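Local coordinates for leucine-rich repeat protein TpLRR (Treponema pallidum, PDB 6MLX) that is of unknown function but, as a secreted, periplasmic leucine-rich repeat protein of the BspA type, probably offers its solenoid surface for binding partners, at residues D20-T25 with L43-V48; V34-Q39 with V62-S67; R69-H74 with D89-I94. All blocks are in the same frame, centred on the assembly; numbering follows the deposited sequence.

Contact 1 (D20-T25 with L43-V48); sequences DGIIIT and LPVVEV
At the N-terminal end of the leucine-rich repeat solenoid, strand 22-25 pairs in parallel with strand 43-48, and a beta bulge interrupts the pairing. Ile22 bridges Val45, but Ile23 lies across from Glu47, so the second strand spends one extra residue, Val46, whose backbone has phi/psi near -112/-10°. Three straight hydrogen bonds hold the pair: Ile22 N to Pro44 O (2.7 Å), Val46 N to Ile22 O and Ile24 N to Glu47 O, each donor lying in the plane of the carbonyl it meets. The bulge has a polar cost, since Glu47 N is buried without a partner.

On the inward face Ile22 sits across from Val45 and Ile24 across from Val48. The Ile22 and Leu43 side chains cross at about a right angle, Ile22 CG1, anti to its own carbonyl carbon, lying 3.8 Å from Leu43 CB. Ile24 CG1 meets Val45 CG1 obliquely and more closely, at 3.6 Å; Leu36 touches both residues from a neighbouring loop, while from strand 11-15 Tyr13 and Leu15 pack on Ile22 and Phe11 on Ile24. At the start of the pair, Pro44 CD lies 3.1 Å from Asp20 O, and Gly21 CA lies 3.2 Å from Pro44 O.

The other face carries Ile23 and Glu47, side by side and pointing the same way. Glu47 is extended, with CG anti to the backbone N (chi1 175°), so its whole chain runs along the isoleucine, and its carboxylate oxygen OE2 comes to rest 3.9 Å from Ile23 CD1.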
loop_
_atom_site.group_PDB
_atom_site.type_symbol
_atom_site.label_atom_id
_atom_site.label_comp_id
_atom_site.label_asym_id
_atom_site.label_seq_id
_atom_site.Cartn_x
_atom_site.Cartn_y
_atom_site.Cartn_z
ATOM N N ASP A 20 10.839 -23.639 -4.762
ATOM C CA ASP A 20 9.451 -24.043 -4.600
ATOM C C ASP A 20 8.455 -23.025 -5.141
ATOM O O ASP A 20 7.246 -23.299 -5.131
ATOM C CB ASP A 20 9.170 -24.290 -3.113
ATOM C CG ASP A 20 9.517 -23.088 -2.257
ATOM O OD1 ASP A 20 10.713 -22.735 -2.203
ATOM O OD2 ASP A 20 8.600 -22.504 -1.627
ATOM N N GLY A 21 8.915 -21.860 -5.593
ATOM C CA GLY A 21 8.008 -20.812 -6.025
ATOM C C GLY A 21 8.644 -19.876 -7.029
ATOM O O GLY A 21 9.871 -19.781 -7.141
ATOM N N ILE A 22 7.780 -19.165 -7.749
ATOM C CA ILE A 22 8.169 -18.263 -8.828
ATOM C C ILE A 22 8.097 -16.829 -8.317
ATOM O O ILE A 22 7.091 -16.429 -7.711
ATOM C CB ILE A 22 7.258 -18.455 -10.059
ATOM C CG1 ILE A 22 7.344 -19.894 -10.584
ATOM C CG2 ILE A 22 7.608 -17.468 -11.170
ATOM C CD1 ILE A 22 8.753 -20.333 -10.918
ATOM N N ILE A 23 9.168 -16.066 -8.542
ATOM C CA ILE A 23 9.228 -14.631 -8.289
ATOM C C ILE A 23 9.088 -13.916 -9.626
ATOM O O ILE A 23 9.897 -14.136 -10.534
ATOM C CB ILE A 23 10.549 -14.239 -7.616
ATOM C CG1 ILE A 23 10.704 -14.956 -6.266
ATOM C CG2 ILE A 23 10.679 -12.692 -7.531
ATOM C CD1 ILE A 23 12.096 -14.860 -5.647
ATOM N N ILE A 24 8.077 -13.061 -9.760
ATOM C CA ILE A 24 7.872 -12.325 -11.007
ATOM C C ILE A 24 8.750 -11.078 -10.986
ATOM O O ILE A 24 8.611 -10.220 -10.107
ATOM C CB ILE A 24 6.396 -11.957 -11.206
ATOM C CG1 ILE A 24 5.532 -13.210 -11.267
ATOM C CG2 ILE A 24 6.212 -11.147 -12.487
ATOM C CD1 ILE A 24 5.780 -14.073 -12.476
ATOM N N THR A 25 9.670 -10.984 -11.947
ATOM C CA THR A 25 10.634 -9.896 -11.975
ATOM C C THR A 25 10.280 -8.811 -12.980
ATOM O O THR A 25 10.729 -7.672 -12.813
ATOM C CB THR A 25 12.040 -10.431 -12.282
ATOM O OG1 THR A 25 12.039 -11.067 -13.566
ATOM C CG2 THR A 25 12.444 -11.443 -11.244
ATOM N N LEU A 43 4.855 -24.369 -10.465
ATOM C CA LEU A 43 5.265 -23.771 -9.201
ATOM C C LEU A 43 4.404 -22.553 -8.889
ATOM O O LEU A 43 4.020 -21.816 -9.807
ATOM C CB LEU A 43 6.737 -23.364 -9.212
ATOM C CG LEU A 43 7.657 -24.568 -9.056
ATOM C CD1 LEU A 43 9.084 -24.124 -8.738
ATOM C CD2 LEU A 43 7.106 -25.529 -7.988
ATOM N N PRO A 44 4.068 -22.325 -7.616
ATOM C CA PRO A 44 3.225 -21.178 -7.270
ATOM C C PRO A 44 3.988 -19.862 -7.382
ATOM O O PRO A 44 5.193 -19.783 -7.113
ATOM C CB PRO A 44 2.832 -21.465 -5.818
ATOM C CG PRO A 44 4.011 -22.224 -5.281
ATOM C CD PRO A 44 4.415 -23.126 -6.428
ATOM N N VAL A 45 3.257 -18.819 -7.780
ATOM C CA VAL A 45 3.815 -17.478 -7.920
ATOM C C VAL A 45 3.667 -16.768 -6.576
ATOM O O VAL A 45 2.553 -16.418 -6.169
ATOM C CB VAL A 45 3.123 -16.700 -9.046
ATOM C CG1 VAL A 45 3.600 -15.255 -9.058
ATOM C CG2 VAL A 45 3.381 -17.363 -10.398
ATOM N N VAL A 46 4.792 -16.538 -5.893
ATOM C CA VAL A 46 4.780 -16.129 -4.488
ATOM C C VAL A 46 5.254 -14.698 -4.254
ATOM O O VAL A 46 5.115 -14.198 -3.122
ATOM C CB VAL A 46 5.612 -17.094 -3.618
ATOM C CG1 VAL A 46 4.983 -18.478 -3.625
ATOM C CG2 VAL A 46 7.030 -17.154 -4.124
ATOM N N GLU A 47 5.818 -14.027 -5.258
ATOM C CA GLU A 47 6.380 -12.703 -5.035
ATOM C C GLU A 47 6.299 -11.870 -6.308
ATOM O O GLU A 47 6.494 -12.387 -7.413
ATOM C CB GLU A 47 7.826 -12.813 -4.552
ATOM C CG GLU A 47 8.552 -11.488 -4.397
ATOM C CD GLU A 47 9.915 -11.654 -3.745
ATOM O OE1 GLU A 47 10.785 -10.780 -3.925
ATOM O OE2 GLU A 47 10.115 -12.669 -3.048
ATOM N N VAL A 48 5.987 -10.584 -6.148
ATOM C CA VAL A 48 6.141 -9.593 -7.212
ATOM C C VAL A 48 7.371 -8.762 -6.865
ATOM O O VAL A 48 7.329 -7.937 -5.945
ATOM C CB VAL A 48 4.896 -8.705 -7.366
ATOM C CG1 VAL A 48 5.131 -7.654 -8.457
ATOM C CG2 VAL A 48 3.658 -9.528 -7.664
#

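Contact 2 (V34-Q39 with V62-S67)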
loop_
_atom_site.group_PDB
_atom_site.type_symbol
_atom_site.label_atom_id
_atom_site.label_comp_id
_atom_site.label_asym_id
_atom_site.label_seq_id
_atom_site.Cartn_x
_atom_site.Cartn_y
_atom_site.Cartn_z
ATOM N N VAL A 34 -3.892 -7.289 -16.233
ATOM C CA VAL A 34 -3.068 -8.460 -15.973
ATOM C C VAL A 34 -3.759 -9.263 -14.880
ATOM O O VAL A 34 -4.206 -8.694 -13.875
ATOM C CB VAL A 34 -1.641 -8.054 -15.555
ATOM C CG1 VAL A 34 -0.861 -9.230 -14.959
ATOM C CG2 VAL A 34 -0.907 -7.475 -16.737
ATOM N N VAL A 35 -3.924 -10.558 -15.117
ATOM C CA VAL A 35 -4.268 -11.513 -14.077
ATOM C C VAL A 35 -3.019 -12.363 -13.889
ATOM O O VAL A 35 -2.738 -13.262 -14.691
ATOM C CB VAL A 35 -5.486 -12.370 -14.432
ATOM C CG1 VAL A 35 -5.746 -13.381 -13.318
ATOM C CG2 VAL A 35 -6.711 -11.498 -14.670
ATOM N N LEU A 36 -2.252 -12.047 -12.854
ATOM C CA LEU A 36 -1.019 -12.760 -12.582
ATOM C C LEU A 36 -1.305 -14.241 -12.356
ATOM O O LEU A 36 -2.117 -14.583 -11.477
ATOM C CB LEU A 36 -0.346 -12.182 -11.346
ATOM C CG LEU A 36 1.101 -12.607 -11.209
ATOM C CD1 LEU A 36 1.872 -11.887 -12.291
ATOM C CD2 LEU A 36 1.636 -12.279 -9.817
ATOM N N PRO A 37 -0.653 -15.144 -13.102
ATOM C CA PRO A 37 -0.916 -16.576 -12.919
ATOM C C PRO A 37 -0.586 -17.020 -11.503
ATOM O O PRO A 37 0.399 -16.588 -10.904
ATOM C CB PRO A 37 0.013 -17.244 -13.946
ATOM C CG PRO A 37 1.148 -16.260 -14.118
ATOM C CD PRO A 37 0.452 -14.902 -14.051
ATOM N N SER A 38 -1.434 -17.888 -10.963
ATOM C CA SER A 38 -1.160 -18.449 -9.650
ATOM C C SER A 38 0.036 -19.382 -9.664
ATOM O O SER A 38 0.592 -19.672 -8.600
ATOM C CB SER A 38 -2.393 -19.188 -9.146
ATOM O OG SER A 38 -2.839 -20.082 -10.148
ATOM N N GLN A 39 0.433 -19.865 -10.841
ATOM C CA GLN A 39 1.561 -20.780 -10.951
ATOM C C GLN A 39 2.237 -20.615 -12.311
ATOM O O GLN A 39 1.607 -20.207 -13.295
ATOM C CB GLN A 39 1.114 -22.245 -10.740
ATOM C CG GLN A 39 0.044 -22.741 -11.706
ATOM C CD GLN A 39 0.625 -23.217 -13.037
ATOM O OE1 GLN A 39 1.790 -23.617 -13.110
ATOM N NE2 GLN A 39 -0.186 -23.162 -14.098
ATOM N N VAL A 62 -5.056 -4.944 -12.057
ATOM C CA VAL A 62 -4.110 -6.019 -11.790
ATOM C C VAL A 62 -4.766 -6.963 -10.797
ATOM O O VAL A 62 -5.364 -6.517 -9.810
ATOM C CB VAL A 62 -2.780 -5.480 -11.230
ATOM C CG1 VAL A 62 -1.871 -6.625 -10.804
ATOM C CG2 VAL A 62 -2.085 -4.600 -12.257
ATOM N N SER A 63 -4.678 -8.261 -11.055
ATOM C CA SER A 63 -5.179 -9.263 -10.128
ATOM C C SER A 63 -4.014 -10.139 -9.701
ATOM O O SER A 63 -3.294 -10.672 -10.549
ATOM C CB SER A 63 -6.295 -10.095 -10.774
ATOM O OG SER A 63 -6.636 -11.216 -9.971
ATOM N N LEU A 64 -3.826 -10.277 -8.394
ATOM C CA LEU A 64 -2.756 -11.139 -7.917
ATOM C C LEU A 64 -3.330 -12.415 -7.304
ATOM O O LEU A 64 -4.389 -12.373 -6.667
ATOM C CB LEU A 64 -1.891 -10.419 -6.875
ATOM C CG LEU A 64 -1.411 -9.032 -7.321
ATOM C CD1 LEU A 64 -0.620 -8.320 -6.221
ATOM C CD2 LEU A 64 -0.571 -9.158 -8.574
ATOM N N PRO A 65 -2.659 -13.551 -7.484
ATOM C CA PRO A 65 -3.148 -14.813 -6.914
ATOM C C PRO A 65 -2.852 -14.922 -5.428
ATOM O O PRO A 65 -1.892 -14.341 -4.914
ATOM C CB PRO A 65 -2.351 -15.868 -7.685
ATOM C CG PRO A 65 -1.036 -15.175 -7.966
ATOM C CD PRO A 65 -1.442 -13.749 -8.297
ATOM N N SER A 66 -3.671 -15.742 -4.751
ATOM C CA SER A 66 -3.537 -15.940 -3.305
ATOM C C SER A 66 -2.153 -16.424 -2.887
ATOM O O SER A 66 -1.770 -16.260 -1.717
ATOM C CB SER A 66 -4.614 -16.902 -2.811
ATOM O OG SER A 66 -4.830 -17.929 -3.763
ATOM N N SER A 67 -1.379 -16.987 -3.814
ATOM C CA SER A 67 -0.031 -17.450 -3.525
ATOM C C SER A 67 0.971 -16.318 -3.332
ATOM O O SER A 67 2.065 -16.565 -2.810
ATOM C CB SER A 67 0.434 -18.367 -4.660
ATOM O OG SER A 67 0.042 -17.820 -5.913
#
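Two successive turns of the leucine-rich repeat solenoid run almost parallel here, 8° apart from end to end, with short strands 34-35 and 62-63 in register before both segments leave the sheet through a Leu-Pro-Ser sequence. Val34 bridges Val62 and Val35 bridges Ser63. Ser63 N donates to Val34 O at 2.9 Å, in the plane of that carbonyl, and the same oxygen receives a CA-H contact from Val62. One step on, Leu36 N donates to Ser63 O nearly along the C=O axis, which carries the pairing just past the end of the strand.

Val34 and Val62 point to the interior, while Val35 and Ser63 occupy the other face, where Val35 CG1 passes Ser63 OG in a loose contact.

Leu36 and Pro65 supply the tighter packing. With CG anti to the backbone N (chi1 -165°), Leu36 crosses the proline obliquely: its CB lies 3.6 Å from Pro65 CD, and its CD2 branch reaches both that carbon and Leu64 CD2, the latter at 4.0 Å. Phe11 and Val48 also touch Leu36, so this one leucine links the solenoid interior to the strands near the N terminus. The proline ring is wedged against the preceding turn: CD faces Leu36 O at 3.4 Å, CG faces Pro37 O, and CB packs on Ser38.

Beyond the prolines, Ser38 and Ser67 both hold OG in the crowded position between backbone N and carbonyl carbon. Ser38 OG hydrogen-bonds Glu5. Ser67 OG hydrogen-bonds the carbonyl oxygen of Val45 while lying 3.3 Å from Ser38 O.

Contact 3 (R69-H74 with D89-I94); sequences RMIGQH and DGLREI
Arg69 O is gripped by two consecutive amides of the facing segment: Arg92 N donates at 2.8 Å from above the carbonyl plane, some 35° out of it, and Glu93 N adds a weak bond at 3.3 Å. Next along, Ile71 N donates to Glu93 O in a straight, in-plane bond (167° at the hydrogen). Met70 therefore bridges Glu93 and Ile71 bridges Ile94, both in parallel.

Met70 and Glu93 lie side by side, pointing the same way. Glu93 is extended, whereas Met70 bends at chi2 and chi3, so that its methyl CE curls over to Glu93 OE1 at 3.2 Å. On the interior face Ile71 and Leu91 cross at about a right angle, CG1 to CD1 at 3.8 Å; Leu91 points CG anti to its backbone N, and its CD1 also comes within 3.7 Å of Arg69 O.

The alkyl part of Arg69, bent at chi2, runs alongside Arg92, CD to CG 3.8 Å apart. Its NH1 comes 3.2 Å from Gly90 CA and also makes a weak hydrogen bond to Ser66 O. The two like-charged guanidinium planes stand 75° apart without contact.

Further out, Arg69 and Met70 pair on their other side with Val46 and Val48, while Leu91 O accepts a hydrogen bond from Ser113 OG and the backbone of Ile71 also hydrogen-bonds that of Arg95. Short parallel strands from successive turns, pairing edge to edge with Ile71, Leu91 and Ile94 turned inward and Met70 and Glu93 on the other face, are characteristic of a leucine-rich repeat solenoid.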
loop_
_atom_site.group_PDB
_atom_site.type_symbol
_atom_site.label_atom_id
_atom_site.label_comp_id
_atom_site.label_asym_id
_atom_site.label_seq_id
_atom_site.Cartn_x
_atom_site.Cartn_y
_atom_site.Cartn_z
ATOM N N ARG A 69 2.905 -13.636 -1.591
ATOM C CA ARG A 69 3.167 -13.295 -0.205
ATOM C C ARG A 69 3.772 -11.909 -0.044
ATOM O O ARG A 69 3.656 -11.318 1.036
ATOM C CB ARG A 69 4.126 -14.324 0.407
ATOM C CG ARG A 69 3.602 -15.748 0.429
ATOM C CD ARG A 69 2.656 -15.943 1.617
ATOM N NE ARG A 69 2.131 -17.308 1.736
ATOM C CZ ARG A 69 0.978 -17.732 1.211
ATOM N NH1 ARG A 69 0.210 -16.905 0.502
ATOM N NH2 ARG A 69 0.594 -19.000 1.370
ATOM N N MET A 70 4.390 -11.380 -1.094
ATOM C CA MET A 70 5.276 -10.234 -0.982
ATOM C C MET A 70 5.172 -9.370 -2.234
ATOM O O MET A 70 5.231 -9.889 -3.352
ATOM C CB MET A 70 6.719 -10.710 -0.788
ATOM C CG MET A 70 7.760 -9.716 -1.261
ATOM S SD MET A 70 7.898 -8.466 -0.007
ATOM C CE MET A 70 8.663 -9.437 1.290
ATOM N N ILE A 71 5.031 -8.061 -2.048
ATOM C CA ILE A 71 5.136 -7.090 -3.134
ATOM C C ILE A 71 6.358 -6.223 -2.857
ATOM O O ILE A 71 6.405 -5.515 -1.843
ATOM C CB ILE A 71 3.863 -6.239 -3.272
ATOM C CG1 ILE A 71 2.672 -7.135 -3.626
ATOM C CG2 ILE A 71 4.045 -5.140 -4.319
ATOM C CD1 ILE A 71 1.349 -6.405 -3.695
ATOM N N GLY A 72 7.354 -6.295 -3.750
ATOM C CA GLY A 72 8.645 -5.670 -3.522
ATOM C C GLY A 72 8.655 -4.165 -3.750
ATOM O O GLY A 72 7.677 -3.552 -4.170
ATOM N N GLN A 73 9.812 -3.565 -3.474
ATOM C CA GLN A 73 9.911 -2.109 -3.488
ATOM C C GLN A 73 9.660 -1.550 -4.887
ATOM O O GLN A 73 10.059 -2.139 -5.894
ATOM C CB GLN A 73 11.286 -1.663 -2.982
ATOM C CG GLN A 73 12.432 -2.046 -3.918
ATOM C CD GLN A 73 13.653 -1.159 -3.755
ATOM O OE1 GLN A 73 14.043 -0.837 -2.639
ATOM N NE2 GLN A 73 14.272 -0.763 -4.877
ATOM N N HIS A 74 8.962 -0.416 -4.941
ATOM C CA HIS A 74 8.662 0.266 -6.202
ATOM C C HIS A 74 7.996 -0.668 -7.216
ATOM O O HIS A 74 8.096 -0.444 -8.424
ATOM C CB HIS A 74 9.929 0.887 -6.824
ATOM C CG HIS A 74 10.599 1.937 -5.983
ATOM N ND1 HIS A 74 10.307 3.281 -6.092
ATOM C CD2 HIS A 74 11.582 1.843 -5.057
ATOM C CE1 HIS A 74 11.059 3.964 -5.246
ATOM N NE2 HIS A 74 11.835 3.114 -4.600
ATOM N N ASP A 89 -5.508 -12.948 -0.520
ATOM C CA ASP A 89 -5.442 -13.178 0.919
ATOM C C ASP A 89 -4.092 -13.730 1.371
ATOM O O ASP A 89 -3.793 -13.688 2.562
ATOM C CB ASP A 89 -6.567 -14.104 1.404
ATOM C CG ASP A 89 -6.489 -14.362 2.912
ATOM O OD1 ASP A 89 -6.183 -13.403 3.671
ATOM O OD2 ASP A 89 -6.680 -15.518 3.357
ATOM N N GLY A 90 -3.231 -14.197 0.478
ATOM C CA GLY A 90 -1.913 -14.577 0.978
ATOM C C GLY A 90 -0.971 -13.415 1.295
ATOM O O GLY A 90 0.063 -13.652 1.931
ATOM N N LEU A 91 -1.295 -12.182 0.890
ATOM C CA LEU A 91 -0.306 -11.104 0.967
ATOM C C LEU A 91 0.091 -10.801 2.416
ATOM O O LEU A 91 -0.765 -10.621 3.287
ATOM C CB LEU A 91 -0.838 -9.841 0.286
ATOM C CG LEU A 91 0.127 -8.645 0.298
ATOM C CD1 LEU A 91 1.389 -8.919 -0.526
ATOM C CD2 LEU A 91 -0.562 -7.380 -0.192
ATOM N N ARG A 92 1.404 -10.759 2.669
ATOM C CA ARG A 92 1.960 -10.469 3.989
ATOM C C ARG A 92 2.667 -9.129 4.089
ATOM O O ARG A 92 2.651 -8.522 5.162
ATOM C CB ARG A 92 2.969 -11.548 4.414
ATOM C CG ARG A 92 2.604 -12.960 3.998
ATOM C CD ARG A 92 1.885 -13.681 5.124
ATOM N NE ARG A 92 2.838 -13.883 6.203
ATOM C CZ ARG A 92 2.482 -13.936 7.473
ATOM N NH1 ARG A 92 1.193 -13.817 7.793
ATOM N NH2 ARG A 92 3.406 -14.121 8.413
ATOM N N GLU A 93 3.311 -8.667 3.015
ATOM C CA GLU A 93 4.171 -7.492 3.083
ATOM C C GLU A 93 4.122 -6.721 1.770
ATOM O O GLU A 93 4.123 -7.311 0.686
ATOM C CB GLU A 93 5.624 -7.872 3.394
ATOM C CG GLU A 93 6.591 -6.673 3.474
ATOM C CD GLU A 93 7.966 -7.065 4.003
ATOM O OE1 GLU A 93 8.185 -8.266 4.208
ATOM O OE2 GLU A 93 8.829 -6.185 4.233
ATOM N N ILE A 94 4.091 -5.398 1.884
ATOM C CA ILE A 94 4.203 -4.484 0.754
ATOM C C ILE A 94 5.396 -3.588 1.054
ATOM O O ILE A 94 5.371 -2.820 2.025
ATOM C CB ILE A 94 2.925 -3.658 0.550
ATOM C CG1 ILE A 94 1.717 -4.565 0.347
ATOM C CG2 ILE A 94 3.082 -2.723 -0.629
ATOM C CD1 ILE A 94 0.408 -3.827 0.248
#

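Overall arrangement
From the N terminus, strand 22-27, already paired with 11-15, opens contact 1, which closes where the chain returns at 43-48. Contact 2 starts within that loop, at 34-39, and ends beyond it at 62-67, so the two cross. Contact 3 opens only after both have closed. Strand 43-48 takes 22-27 on one side and 70-71 on the other, through Val46 O to Arg69 N; contacts 1 and 3 thus lie in one sheet. Contact 2 begins in the separate parallel sheet of 33-35, 61-63 and 84-86 and continues into the following turns. Val45 N to Ser38 O joins it to contact 1, and Leu64 against Ile71 joins it to contact 3 in the interior.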